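Local coordinates for protein ancestral congerin Con-anc (PDB 3AJY) that probably binds beta-galactosides, and here holds galactose and glucose units in its pocket, as a reconstructed ancestor of the congerins, fish galectins, at residues A28-I33 with H45-F50; G83-I88 with E100-H105; I90-N95 with E116-L121. One frame throughout, in Å; residues are numbered along the deposited sequence.

Contact 1: residues A28-I33 with H45-F50; sequences AKRFSI and HLDHRF. With GAL (beta-D-galactopyranose), chain C; BGC (beta-D-glucopyranose), chain B.
R30 and D47 meet by a salt bridge in which NE and NH1 of the arginine both close on the single oxygen OD2; NH1 to OD2 measures 2.8 Å. With CG anti to the backbone N (chi1 -155°), D47 brings OD2 into the guanidinium plane, yet the two flat groups are turned 69° apart, and only NE arrives on the syn lone pair. The anti lone pair of OD2 takes R49 NH1 in an almost straight bond (175°), the third donor on that atom. That shared acceptor probably offsets the repulsion between the two arginines, whose NH1 atoms are 3.8 Å apart. Both guanidiniums hold sugar: R30 NH1 donates to O3 of galactose at 2.7 Å and R49 NH2 to O3 of glucose at 2.7 Å, while H45 NE2 pairs with galactose O4. This is the carbohydrate site of the galectin fold, laid on one face of antiparallel strands 30-35 and 41-52; Y52, N62 and E72 also hydrogen-bond to galactose, and W69 lines the pocket beside H45. In the second shell, water 1 joins S32 OG to D47 OD1, and N34 OD1 holds H45 ND1. On the opposite face F31 and H48 form an offset stack with centroids 4.5 Å apart. H48 ND1 also donates to F31 O at 2.9 Å, from the other side of the carbonyl plane to H48 N. F80 meets both rings edge-to-face.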
# COMPACT_ATOMS: atom_id res chain seq x y z
N ALA A 28 -19.50 0.24 14.93
CA ALA A 28 -19.12 -0.76 13.96
C ALA A 28 -19.94 -2.00 14.13
O ALA A 28 -20.11 -2.49 15.24
CB ALA A 28 -17.62 -1.10 14.11
N LYS A 29 -20.43 -2.53 13.01
CA LYS A 29 -21.04 -3.85 13.00
C LYS A 29 -19.99 -4.89 12.62
O LYS A 29 -19.93 -5.96 13.22
CB LYS A 29 -22.20 -3.93 11.99
CG LYS A 29 -23.45 -3.17 12.37
CD LYS A 29 -24.70 -3.84 11.72
CE LYS A 29 -24.65 -3.90 10.16
NZ LYS A 29 -25.70 -4.84 9.57
N ARG A 30 -19.19 -4.56 11.60
CA ARG A 30 -18.20 -5.49 11.03
C ARG A 30 -17.19 -4.69 10.23
O ARG A 30 -17.47 -3.58 9.79
CB ARG A 30 -18.89 -6.49 10.09
CG ARG A 30 -19.56 -5.79 8.88
CD ARG A 30 -20.77 -6.50 8.29
NE ARG A 30 -20.39 -7.65 7.50
CZ ARG A 30 -20.74 -7.92 6.25
NH1 ARG A 30 -20.27 -9.02 5.71
NH2 ARG A 30 -21.55 -7.13 5.53
N PHE A 31 -15.99 -5.25 10.05
CA PHE A 31 -15.11 -4.77 9.00
C PHE A 31 -14.34 -5.96 8.45
O PHE A 31 -14.11 -6.95 9.18
CB PHE A 31 -14.20 -3.63 9.49
CG PHE A 31 -12.97 -4.09 10.24
CD1 PHE A 31 -13.05 -4.46 11.57
CD2 PHE A 31 -11.73 -4.15 9.60
CE1 PHE A 31 -11.91 -4.88 12.27
CE2 PHE A 31 -10.59 -4.58 10.28
CZ PHE A 31 -10.69 -4.94 11.62
N SER A 32 -13.96 -5.89 7.18
CA SER A 32 -13.30 -7.01 6.51
C SER A 32 -12.02 -6.62 5.81
O SER A 32 -11.84 -5.48 5.39
CB SER A 32 -14.25 -7.71 5.51
OG SER A 32 -14.63 -6.82 4.48
N ILE A 33 -11.11 -7.58 5.75
CA ILE A 33 -9.93 -7.50 4.92
C ILE A 33 -10.14 -8.52 3.84
O ILE A 33 -10.55 -9.64 4.12
CB ILE A 33 -8.64 -7.80 5.75
CG1 ILE A 33 -8.48 -6.76 6.87
CG2 ILE A 33 -7.41 -7.87 4.83
CD1 ILE A 33 -8.53 -5.26 6.40
N HIS A 45 -11.50 -13.62 2.59
CA HIS A 45 -12.35 -12.54 3.09
C HIS A 45 -12.32 -12.76 4.60
O HIS A 45 -12.79 -13.78 5.10
CB HIS A 45 -13.75 -12.71 2.51
CG HIS A 45 -14.83 -11.98 3.25
ND1 HIS A 45 -14.98 -10.61 3.20
CD2 HIS A 45 -15.88 -12.44 3.97
CE1 HIS A 45 -16.05 -10.25 3.89
NE2 HIS A 45 -16.62 -11.35 4.37
N LEU A 46 -11.77 -11.79 5.33
CA LEU A 46 -11.65 -11.88 6.75
C LEU A 46 -12.59 -10.86 7.40
O LEU A 46 -12.26 -9.68 7.50
CB LEU A 46 -10.17 -11.65 7.11
CG LEU A 46 -9.61 -11.78 8.52
CD1 LEU A 46 -9.61 -13.24 8.99
CD2 LEU A 46 -8.18 -11.20 8.52
N ASP A 47 -13.77 -11.31 7.82
CA ASP A 47 -14.83 -10.41 8.30
C ASP A 47 -14.89 -10.44 9.82
O ASP A 47 -15.18 -11.49 10.41
CB ASP A 47 -16.19 -10.80 7.70
CG ASP A 47 -17.19 -9.64 7.64
OD1 ASP A 47 -16.77 -8.47 7.62
OD2 ASP A 47 -18.43 -9.89 7.58
N HIS A 48 -14.60 -9.31 10.45
CA HIS A 48 -14.61 -9.20 11.91
C HIS A 48 -15.91 -8.60 12.33
O HIS A 48 -16.14 -7.39 12.20
CB HIS A 48 -13.45 -8.33 12.38
CG HIS A 48 -12.15 -8.69 11.73
ND1 HIS A 48 -11.78 -8.19 10.49
CD2 HIS A 48 -11.16 -9.51 12.12
CE1 HIS A 48 -10.60 -8.68 10.16
NE2 HIS A 48 -10.20 -9.49 11.13
N ARG A 49 -16.78 -9.46 12.84
CA ARG A 49 -18.15 -9.08 13.11
C ARG A 49 -18.34 -8.85 14.60
O ARG A 49 -18.38 -9.80 15.39
CB ARG A 49 -19.11 -10.14 12.57
CG ARG A 49 -18.60 -10.82 11.35
CD ARG A 49 -19.48 -10.80 10.14
NE ARG A 49 -20.35 -11.95 10.05
CZ ARG A 49 -20.76 -12.56 8.93
NH1 ARG A 49 -20.33 -12.20 7.72
NH2 ARG A 49 -21.59 -13.57 9.03
N PHE A 50 -18.44 -7.59 14.98
CA PHE A 50 -18.83 -7.23 16.32
C PHE A 50 -20.28 -7.67 16.54
O PHE A 50 -20.61 -8.30 17.55
CB PHE A 50 -18.71 -5.72 16.50
CG PHE A 50 -17.33 -5.19 16.24
CD1 PHE A 50 -16.96 -4.78 14.96
CD2 PHE A 50 -16.39 -5.13 17.26
CE1 PHE A 50 -15.68 -4.30 14.70
CE2 PHE A 50 -15.11 -4.65 17.01
CZ PHE A 50 -14.74 -4.25 15.74
C1 GAL C . -22.50 -12.76 4.08
C2 GAL C . -22.27 -11.26 3.99
C3 GAL C . -21.14 -10.93 3.01
C4 GAL C . -19.90 -11.76 3.36
C5 GAL C . -20.25 -13.25 3.42
C6 GAL C . -19.06 -14.16 3.77
O2 GAL C . -23.46 -10.63 3.57
O3 GAL C . -20.86 -9.55 3.11
O4 GAL C . -19.37 -11.33 4.60
O5 GAL C . -21.29 -13.46 4.36
O6 GAL C . -19.45 -15.52 3.70
C2 BGC B . -24.50 -16.10 6.86
C3 BGC B . -23.78 -14.79 6.61
C4 BGC B . -23.96 -14.29 5.16
C5 BGC B . -25.46 -14.31 4.83
C6 BGC B . -25.85 -13.85 3.43
C1 BGC B . -25.94 -15.95 6.39
O1 BGC B . -26.58 -17.18 6.53
O2 BGC B . -24.47 -16.41 8.23
O3 BGC B . -22.43 -15.00 6.92
O4 BGC B . -23.49 -12.96 5.10
O5 BGC B . -25.93 -15.62 5.02
O6 BGC B . -25.14 -14.65 2.51
O HOH W 1 -17.18 -6.52 5.62

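Contact 2: residues G83-I88 with E100-H105; sequences GEYFEI and ELLDGH
E87 and I88 run past L102 and L101 with the backbones drawing apart: CA atoms of I88 and L101 are 4.9 Å from each other, those of E87 and L102 5.5 Å. Water 2 joins the two backbones, donating to E87 O at 3.1 Å and to E100 O at 2.8 Å, and the CA-H of I88 points at E100 O. Past this point the chain 100-105 leaves the pairing through a type I turn from L101 to G104, closed by the bond from G104 N to L101 O. An Asx turn overlaps it, D103 OD2 accepting from H105 N, and G104 has the positive phi (82°) that suits glycine.

L102 carries most of the side-chain contact. With CG anti to its backbone N (chi1 -163°), it splays its two methyls between two partners. CD1 lies 3.7 Å from E87 CB and also follows the glutamate out to its carboxylate carbon; CD2 comes to the edge of the Y85 ring, 3.8 Å from CD2 of the tyrosine. These two partners are themselves linked, since Y85 OH donates to the anti lone pair of E87 OE1 at 2.6 Å. The bond holds the carboxylate beside the ring edge, so L102 rests on the tyrosine ring edge and the aliphatic part of E87, tied together at their polar ends. On the other face I88 and L101 run alongside each other, with I88 CG1 4.1 Å from L101 CD2, and I88 continues inward to L46 and H48 of the facing sheet. The geometry is that of the frayed open end of a beta hairpin, strands 85-92 and 96-101, in the five-stranded sheet of the galectin beta-sandwich.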
# COMPACT_ATOMS: atom_id res chain seq x y z
N GLY A 83 -13.79 1.89 17.45
CA GLY A 83 -12.98 3.08 17.68
C GLY A 83 -11.47 2.90 17.91
O GLY A 83 -10.75 3.88 18.08
N GLU A 84 -11.00 1.65 17.90
CA GLU A 84 -9.58 1.35 18.18
C GLU A 84 -8.76 0.97 16.95
O GLU A 84 -9.30 0.52 15.94
CB GLU A 84 -9.49 0.23 19.21
CG GLU A 84 -10.25 0.49 20.50
CD GLU A 84 -9.53 -0.06 21.72
OE1 GLU A 84 -8.32 0.20 21.85
OE2 GLU A 84 -10.18 -0.74 22.55
N TYR A 85 -7.44 1.15 17.05
CA TYR A 85 -6.47 0.67 16.06
C TYR A 85 -6.62 -0.83 15.82
O TYR A 85 -6.86 -1.60 16.75
CB TYR A 85 -5.04 0.99 16.54
CG TYR A 85 -3.93 0.53 15.61
CD1 TYR A 85 -3.71 1.15 14.39
CD2 TYR A 85 -3.07 -0.52 15.99
CE1 TYR A 85 -2.69 0.76 13.55
CE2 TYR A 85 -2.03 -0.93 15.15
CZ TYR A 85 -1.86 -0.29 13.93
OH TYR A 85 -0.86 -0.67 13.09
N PHE A 86 -6.53 -1.23 14.56
CA PHE A 86 -6.44 -2.65 14.25
C PHE A 86 -5.17 -2.92 13.46
O PHE A 86 -4.66 -2.05 12.76
CB PHE A 86 -7.67 -3.16 13.49
CG PHE A 86 -7.73 -2.72 12.05
CD1 PHE A 86 -8.48 -1.62 11.67
CD2 PHE A 86 -7.06 -3.45 11.06
CE1 PHE A 86 -8.54 -1.21 10.32
CE2 PHE A 86 -7.09 -3.06 9.72
CZ PHE A 86 -7.83 -1.92 9.35
N GLU A 87 -4.65 -4.12 13.57
CA GLU A 87 -3.53 -4.50 12.74
C GLU A 87 -3.58 -5.99 12.46
O GLU A 87 -3.84 -6.79 13.37
CB GLU A 87 -2.20 -4.09 13.36
CG GLU A 87 -1.07 -4.00 12.35
CD GLU A 87 0.30 -3.89 13.02
OE1 GLU A 87 0.61 -2.81 13.55
OE2 GLU A 87 1.04 -4.90 13.03
N ILE A 88 -3.36 -6.35 11.21
CA ILE A 88 -3.45 -7.74 10.78
C ILE A 88 -2.31 -8.06 9.84
O ILE A 88 -2.00 -7.27 8.96
CB ILE A 88 -4.83 -8.03 10.10
CG1 ILE A 88 -5.98 -7.70 11.05
CG2 ILE A 88 -4.96 -9.48 9.67
CD1 ILE A 88 -7.32 -7.45 10.34
N GLU A 100 -2.24 -13.46 11.41
CA GLU A 100 -1.93 -13.05 12.79
C GLU A 100 -2.59 -11.73 13.17
O GLU A 100 -2.41 -10.72 12.51
CB GLU A 100 -0.42 -12.96 13.06
CG GLU A 100 -0.07 -12.66 14.54
CD GLU A 100 1.44 -12.64 14.83
OE1 GLU A 100 2.24 -12.35 13.90
OE2 GLU A 100 1.83 -12.92 15.99
N LEU A 101 -3.37 -11.76 14.25
CA LEU A 101 -4.00 -10.57 14.80
C LEU A 101 -3.09 -9.89 15.83
O LEU A 101 -2.09 -10.48 16.30
CB LEU A 101 -5.36 -10.94 15.41
CG LEU A 101 -6.30 -11.77 14.51
CD1 LEU A 101 -7.61 -12.06 15.25
CD2 LEU A 101 -6.59 -11.13 13.14
N LEU A 102 -3.42 -8.64 16.19
CA LEU A 102 -2.50 -7.83 16.98
C LEU A 102 -2.23 -8.33 18.40
O LEU A 102 -1.21 -8.00 19.01
CB LEU A 102 -2.94 -6.35 16.99
CG LEU A 102 -1.86 -5.33 17.42
CD1 LEU A 102 -0.67 -5.33 16.47
CD2 LEU A 102 -2.45 -3.92 17.58
N ASP A 103 -3.13 -9.14 18.94
CA ASP A 103 -2.95 -9.70 20.27
C ASP A 103 -2.20 -11.05 20.23
O ASP A 103 -2.20 -11.78 21.20
CB ASP A 103 -4.31 -9.87 20.94
CG ASP A 103 -5.13 -11.03 20.37
OD1 ASP A 103 -6.02 -11.52 21.09
OD2 ASP A 103 -4.89 -11.47 19.21
N GLY A 104 -1.61 -11.37 19.08
CA GLY A 104 -0.94 -12.66 18.90
C GLY A 104 -1.83 -13.84 18.54
O GLY A 104 -1.34 -14.95 18.38
N HIS A 105 -3.14 -13.62 18.44
CA HIS A 105 -4.04 -14.68 17.99
C HIS A 105 -3.75 -15.03 16.54
O HIS A 105 -3.43 -14.15 15.74
CB HIS A 105 -5.51 -14.27 18.11
CG HIS A 105 -6.09 -14.49 19.48
ND1 HIS A 105 -6.92 -13.58 20.09
CD2 HIS A 105 -5.95 -15.52 20.35
CE1 HIS A 105 -7.28 -14.03 21.27
NE2 HIS A 105 -6.71 -15.21 21.46
O HOH W 2 -1.30 -8.50 13.78

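Contact 3: residues I90-N95 with E116-L121; sequences ITFDTN and EALNFL
F92 has the most surface buried in this contact, and its ring tip reaches the chain at E116, A117 and L118. CG stands between the backbone N and the carbonyl carbon (chi1 63°), a setting that sends the ring out from strand 85-92 toward the other segment. CE2 comes within 3.7 Å of E116 O, and the ring edge faces the backbone there, with A117 CA near the ring plane 4.2 Å from CZ. L118 approaches the same tip obliquely, its CG 4.1 Å from F92 CZ. No hydrogen bond crosses between the segments, so the evidence is for van der Waals contact alone.

E116, second in buried area, starts away from 90-95 but bends at chi2 (-111°), which brings its carboxylate back alongside T94. The two run roughly parallel, and T94 CG2 lies 3.6 Å from E116 OE2. T94 itself sits in the turn after strand 85-92, where D93 OD2 accepts from N95 N at 2.7 Å in an Asx turn.

Around this junction, F12 meets the F92 ring edge-to-face and F97 of the adjacent strand 96-101 meets it at about 40°, while V14 touches both F92 and E116. The contact bridges the two sheets of the sandwich, since strand 85-92 belongs to one and strand 117-125 to the other, and F120 and L121 continue the latter sheet by parallel pairing with a strand of the second subunit.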
# COMPACT_ATOMS: atom_id res chain seq x y z
N ILE A 90 -0.87 -11.12 7.14
CA ILE A 90 -1.29 -12.29 6.38
C ILE A 90 -0.14 -12.77 5.50
O ILE A 90 0.55 -11.98 4.87
CB ILE A 90 -2.48 -11.98 5.43
CG1 ILE A 90 -3.67 -11.39 6.21
CG2 ILE A 90 -2.91 -13.25 4.67
CD1 ILE A 90 -4.78 -10.78 5.32
N THR A 91 0.07 -14.07 5.48
CA THR A 91 1.02 -14.67 4.55
C THR A 91 0.39 -15.98 4.14
O THR A 91 -0.56 -16.43 4.77
CB THR A 91 2.43 -14.89 5.19
OG1 THR A 91 3.36 -15.24 4.17
CG2 THR A 91 2.40 -15.99 6.21
N PHE A 92 0.93 -16.60 3.11
CA PHE A 92 0.36 -17.85 2.63
C PHE A 92 1.34 -18.72 1.87
O PHE A 92 2.28 -18.23 1.28
CB PHE A 92 -0.86 -17.58 1.74
CG PHE A 92 -0.55 -16.83 0.48
CD1 PHE A 92 -0.48 -15.44 0.49
CD2 PHE A 92 -0.38 -17.50 -0.72
CE1 PHE A 92 -0.21 -14.74 -0.67
CE2 PHE A 92 -0.12 -16.81 -1.90
CZ PHE A 92 -0.03 -15.42 -1.87
N ASP A 93 1.06 -20.02 1.87
CA ASP A 93 1.66 -20.93 0.91
C ASP A 93 0.58 -21.48 -0.05
O ASP A 93 -0.57 -21.01 -0.04
CB ASP A 93 2.47 -22.02 1.63
CG ASP A 93 1.62 -22.85 2.56
OD1 ASP A 93 2.10 -23.15 3.68
OD2 ASP A 93 0.50 -23.22 2.16
N THR A 94 0.94 -22.46 -0.88
CA THR A 94 -0.04 -23.01 -1.84
C THR A 94 -1.22 -23.74 -1.17
O THR A 94 -2.25 -23.98 -1.80
CB THR A 94 0.60 -23.95 -2.90
OG1 THR A 94 1.55 -24.82 -2.27
CG2 THR A 94 1.26 -23.13 -4.01
N ASN A 95 -1.06 -24.09 0.10
CA ASN A 95 -2.10 -24.82 0.82
C ASN A 95 -2.97 -23.96 1.75
O ASN A 95 -4.19 -24.15 1.84
CB ASN A 95 -1.49 -25.98 1.61
CG ASN A 95 -0.81 -27.01 0.72
OD1 ASN A 95 -1.39 -27.47 -0.29
ND2 ASN A 95 0.41 -27.36 1.06
N GLU A 116 -0.74 -18.44 -6.00
CA GLU A 116 0.67 -18.25 -5.68
C GLU A 116 0.98 -16.76 -5.49
O GLU A 116 2.00 -16.40 -4.89
CB GLU A 116 1.54 -18.82 -6.81
CG GLU A 116 1.47 -20.34 -6.93
CD GLU A 116 2.77 -21.05 -6.52
OE1 GLU A 116 3.58 -20.48 -5.73
OE2 GLU A 116 2.99 -22.20 -7.00
N ALA A 117 0.08 -15.92 -6.00
CA ALA A 117 0.20 -14.48 -5.91
C ALA A 117 -1.19 -13.85 -5.94
O ALA A 117 -2.06 -14.33 -6.68
CB ALA A 117 1.04 -13.95 -7.05
N LEU A 118 -1.38 -12.80 -5.14
CA LEU A 118 -2.66 -12.05 -5.09
C LEU A 118 -2.47 -10.60 -5.49
O LEU A 118 -1.53 -9.96 -5.03
CB LEU A 118 -3.31 -12.14 -3.71
CG LEU A 118 -3.50 -13.56 -3.15
CD1 LEU A 118 -4.05 -13.49 -1.73
CD2 LEU A 118 -4.39 -14.40 -4.06
N ASN A 119 -3.37 -10.07 -6.33
CA ASN A 119 -3.19 -8.74 -6.90
C ASN A 119 -4.18 -7.67 -6.43
O ASN A 119 -4.10 -6.51 -6.85
CB ASN A 119 -3.19 -8.80 -8.43
CG ASN A 119 -2.05 -9.64 -8.98
OD1 ASN A 119 -0.89 -9.17 -9.08
ND2 ASN A 119 -2.36 -10.89 -9.36
N PHE A 120 -5.09 -8.06 -5.54
CA PHE A 120 -6.14 -7.16 -5.08
C PHE A 120 -6.30 -7.23 -3.58
O PHE A 120 -6.34 -8.31 -3.01
CB PHE A 120 -7.46 -7.48 -5.80
CG PHE A 120 -8.64 -6.72 -5.27
CD1 PHE A 120 -9.35 -7.19 -4.16
CD2 PHE A 120 -9.07 -5.54 -5.89
CE1 PHE A 120 -10.47 -6.50 -3.66
CE2 PHE A 120 -10.19 -4.84 -5.40
CZ PHE A 120 -10.88 -5.32 -4.29
N LEU A 121 -6.38 -6.05 -2.95
CA LEU A 121 -6.65 -5.89 -1.53
C LEU A 121 -7.69 -4.80 -1.31
O LEU A 121 -7.62 -3.73 -1.91
CB LEU A 121 -5.37 -5.50 -0.76
CG LEU A 121 -5.53 -4.85 0.63
CD1 LEU A 121 -6.01 -5.83 1.67
CD2 LEU A 121 -4.23 -4.18 1.14

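In the fold
The three contacts belong to one beta-sandwich, and contacts 1 and 3 lie on opposite sides of the chain's centre. Contact 1 has its bound galactose on one side and, on the other, the core, where it meets contact 2: H48 CE1 is 3.5 Å from I88 CD1, and F31 CZ is 3.7 Å from F86 CG. The centres of contacts 1 and 2 are about 12 Å apart. The side chain of I88 is about 14 Å from the bound galactose. Contact 3 is further off, its centre about 20 Å from each of the others. I33 CG2 of contact 1 lies 4.0 Å from both I90 CD1 and L121 CD1, strands 30-35 and 117-125 being neighbours in one sheet; strand 85-92 carries contact 3 on from contact 2.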